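Local coordinates for protein Phospholipase/Carboxylesterase (Dyadobacter fermentans, PDB 4H0C) that probably hydrolyses carboxylic esters, perhaps including palmitoyl thioesters on proteins, as an alpha/beta hydrolase of the phospholipase/carboxylesterase family, at residues Trp62-Phe67 with Gln72-Ala77. Sequence-based numbering, arbitrary orientation.
Sequences WYPYSF and QQNQPA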
loop_
_atom_site.group_PDB
_atom_site.type_symbol
_atom_site.label_atom_id
_atom_site.label_comp_id
_atom_site.label_asym_id
_atom_site.label_seq_id
_atom_site.Cartn_x
_atom_site.Cartn_y
_atom_site.Cartn_z
ATOM N N TRP A 62 8.201 -4.142 7.740
ATOM C CA TRP A 62 8.775 -3.924 6.391
ATOM C C TRP A 62 10.148 -3.302 6.377
ATOM O O TRP A 62 10.982 -3.653 5.542
ATOM C CB TRP A 62 7.794 -3.170 5.486
ATOM C CG TRP A 62 6.497 -3.930 5.343
ATOM C CD1 TRP A 62 5.222 -3.564 5.786
ATOM C CD2 TRP A 62 6.321 -5.228 4.687
ATOM N NE1 TRP A 62 4.302 -4.531 5.462
ATOM C CE2 TRP A 62 4.903 -5.573 4.817
ATOM C CE3 TRP A 62 7.183 -6.119 4.064
ATOM C CZ2 TRP A 62 4.383 -6.771 4.300
ATOM C CZ3 TRP A 62 6.661 -7.306 3.547
ATOM C CH2 TRP A 62 5.287 -7.626 3.671
ATOM N N TYR A 63 10.396 -2.382 7.299
ATOM C CA TYR A 63 11.702 -1.706 7.380
ATOM C C TYR A 63 11.812 -1.160 8.810
ATOM O O TYR A 63 10.778 -0.868 9.440
ATOM C CB TYR A 63 11.813 -0.585 6.292
ATOM C CG TYR A 63 10.573 0.276 6.176
ATOM C CD1 TYR A 63 10.342 1.326 7.085
ATOM C CD2 TYR A 63 9.596 0.021 5.207
ATOM C CE1 TYR A 63 9.183 2.097 7.013
ATOM C CE2 TYR A 63 8.469 0.806 5.108
ATOM C CZ TYR A 63 8.252 1.819 6.030
ATOM O OH TYR A 63 7.118 2.567 5.965
ATOM N N PRO A 64 13.047 -1.024 9.337
ATOM C CA PRO A 64 13.229 -0.852 10.798
ATOM C C PRO A 64 12.860 0.489 11.442
ATOM O O PRO A 64 12.550 0.521 12.632
ATOM C CB PRO A 64 14.727 -1.109 10.997
ATOM C CG PRO A 64 15.337 -0.787 9.656
ATOM C CD PRO A 64 14.326 -1.288 8.653
ATOM N N TYR A 65 12.914 1.568 10.668
ATOM C CA TYR A 65 12.789 2.924 11.190
ATOM C C TYR A 65 11.610 3.657 10.586
ATOM O O TYR A 65 10.922 3.108 9.709
ATOM C CB TYR A 65 14.102 3.668 10.919
ATOM C CG TYR A 65 15.294 2.956 11.528
ATOM C CD1 TYR A 65 15.328 2.675 12.907
ATOM C CD2 TYR A 65 16.376 2.562 10.749
ATOM C CE1 TYR A 65 16.412 2.031 13.484
ATOM C CE2 TYR A 65 17.468 1.924 11.327
ATOM C CZ TYR A 65 17.472 1.657 12.685
ATOM O OH TYR A 65 18.550 1.015 13.240
ATOM N N SER A 66 11.371 4.895 11.045
ATOM C CA SER A 66 10.357 5.758 10.422
ATOM C C SER A 66 10.497 5.729 8.908
ATOM O O SER A 66 11.621 5.718 8.381
ATOM C CB SER A 66 10.522 7.201 10.888
ATOM O OG SER A 66 9.715 8.075 10.117
ATOM N N PHE A 67 9.361 5.755 8.213
ATOM C CA PHE A 67 9.361 5.886 6.757
ATOM C C PHE A 67 10.088 7.143 6.288
ATOM O O PHE A 67 10.556 7.195 5.152
ATOM C CB PHE A 67 7.936 5.783 6.172
ATOM C CG PHE A 67 7.151 7.078 6.153
ATOM C CD1 PHE A 67 6.729 7.625 4.941
ATOM C CD2 PHE A 67 6.771 7.713 7.342
ATOM C CE1 PHE A 67 5.981 8.798 4.913
ATOM C CE2 PHE A 67 6.016 8.879 7.321
ATOM C CZ PHE A 67 5.639 9.432 6.103
ATOM N N GLN A 72 18.640 5.292 3.261
ATOM C CA GLN A 72 19.698 4.280 3.386
ATOM C C GLN A 72 19.655 3.531 4.729
ATOM O O GLN A 72 20.092 2.377 4.805
ATOM C CB GLN A 72 21.089 4.846 3.063
ATOM C CG GLN A 72 21.294 5.145 1.572
ATOM C CD GLN A 72 20.905 3.978 0.643
ATOM O OE1 GLN A 72 21.337 2.829 0.839
ATOM N NE2 GLN A 72 20.093 4.271 -0.380
ATOM N N GLN A 73 19.113 4.168 5.771
ATOM C CA GLN A 73 19.003 3.528 7.095
ATOM C C GLN A 73 17.927 2.456 7.117
ATOM O O GLN A 73 17.922 1.603 8.003
ATOM C CB GLN A 73 18.791 4.566 8.210
ATOM C CG GLN A 73 20.027 5.430 8.432
ATOM C CD GLN A 73 19.758 6.619 9.322
ATOM O OE1 GLN A 73 18.672 6.760 9.880
ATOM N NE2 GLN A 73 20.761 7.496 9.457
ATOM N N ASN A 74 17.046 2.489 6.117
ATOM C CA ASN A 74 15.969 1.498 5.948
ATOM C C ASN A 74 16.279 0.459 4.904
ATOM O O ASN A 74 15.420 -0.366 4.568
ATOM C CB ASN A 74 14.627 2.174 5.633
ATOM C CG ASN A 74 13.889 2.590 6.904
ATOM O OD1 ASN A 74 13.871 1.835 7.888
ATOM N ND2 ASN A 74 13.260 3.768 6.886
ATOM N N GLN A 75 17.510 0.509 4.396
ATOM C CA GLN A 75 17.982 -0.415 3.361
ATOM C C GLN A 75 18.979 -1.386 3.979
ATOM O O GLN A 75 19.750 -0.985 4.859
ATOM C CB GLN A 75 18.638 0.371 2.224
ATOM C CG GLN A 75 17.657 1.187 1.393
ATOM C CD GLN A 75 16.704 0.332 0.567
ATOM O OE1 GLN A 75 16.598 -0.888 0.758
ATOM N NE2 GLN A 75 16.000 0.972 -0.360
ATOM N N PRO A 76 19.014 -2.644 3.503
ATOM C CA PRO A 76 18.334 -3.245 2.339
ATOM C C PRO A 76 16.925 -3.803 2.579
ATOM O O PRO A 76 16.322 -4.296 1.639
ATOM C CB PRO A 76 19.289 -4.380 1.949
ATOM C CG PRO A 76 19.812 -4.819 3.278
ATOM C CD PRO A 76 20.074 -3.534 4.007
ATOM N N ALA A 77 16.397 -3.694 3.799
ATOM C CA ALA A 77 15.063 -4.227 4.126
ATOM C C ALA A 77 13.973 -3.662 3.219
ATOM O O ALA A 77 13.103 -4.421 2.739
ATOM C CB ALA A 77 14.720 -3.961 5.584
HETATM O O HOH W 1 13.112 6.024 4.850
#
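In the long loop that joins strand 50-55 to helix 77-94 of this alpha/beta hydrolase, the amide of Asn74 reaches into the bend of Trp62-Phe67 and bonds to its backbone. Asn74 OD1 accepts a hydrogen bond from Tyr65 N at 3.0 Å, on a lone pair in the carbonyl plane. From the other branch of the amide, Asn74 ND2 donates to Ser66 O, also at 3.0 Å; the acceptor lies in the amide plane, but Asn74 ND2 stands above the carbonyl plane of Ser66. A water accepting from Asn74 ND2 and donating to Phe67 O closes the set, so three bonds fix the amide's rotation. Tyr63 turns its ring at 63° to this amide. Pro64 CD presses against Asn74 OD1 at 3.2 Å and meets Ala77 CB. With CG opposite its carbonyl carbon (chi1 -57°), Tyr65 brings the ring edge at CD2 to 3.3 Å from Gln73 O. Tyr65 N and Ser66 O would probably lose these mates, and the bend would be freer to shift, with an alanine in place of Asn74. The Tyr63 hydroxyl bonds a citric acid, probably from the crystallisation liquor, near the probable Ser-His-Asp triad; its side chain packs on helices 77-94 and 109-120, the latter starting within the probable nucleophile elbow.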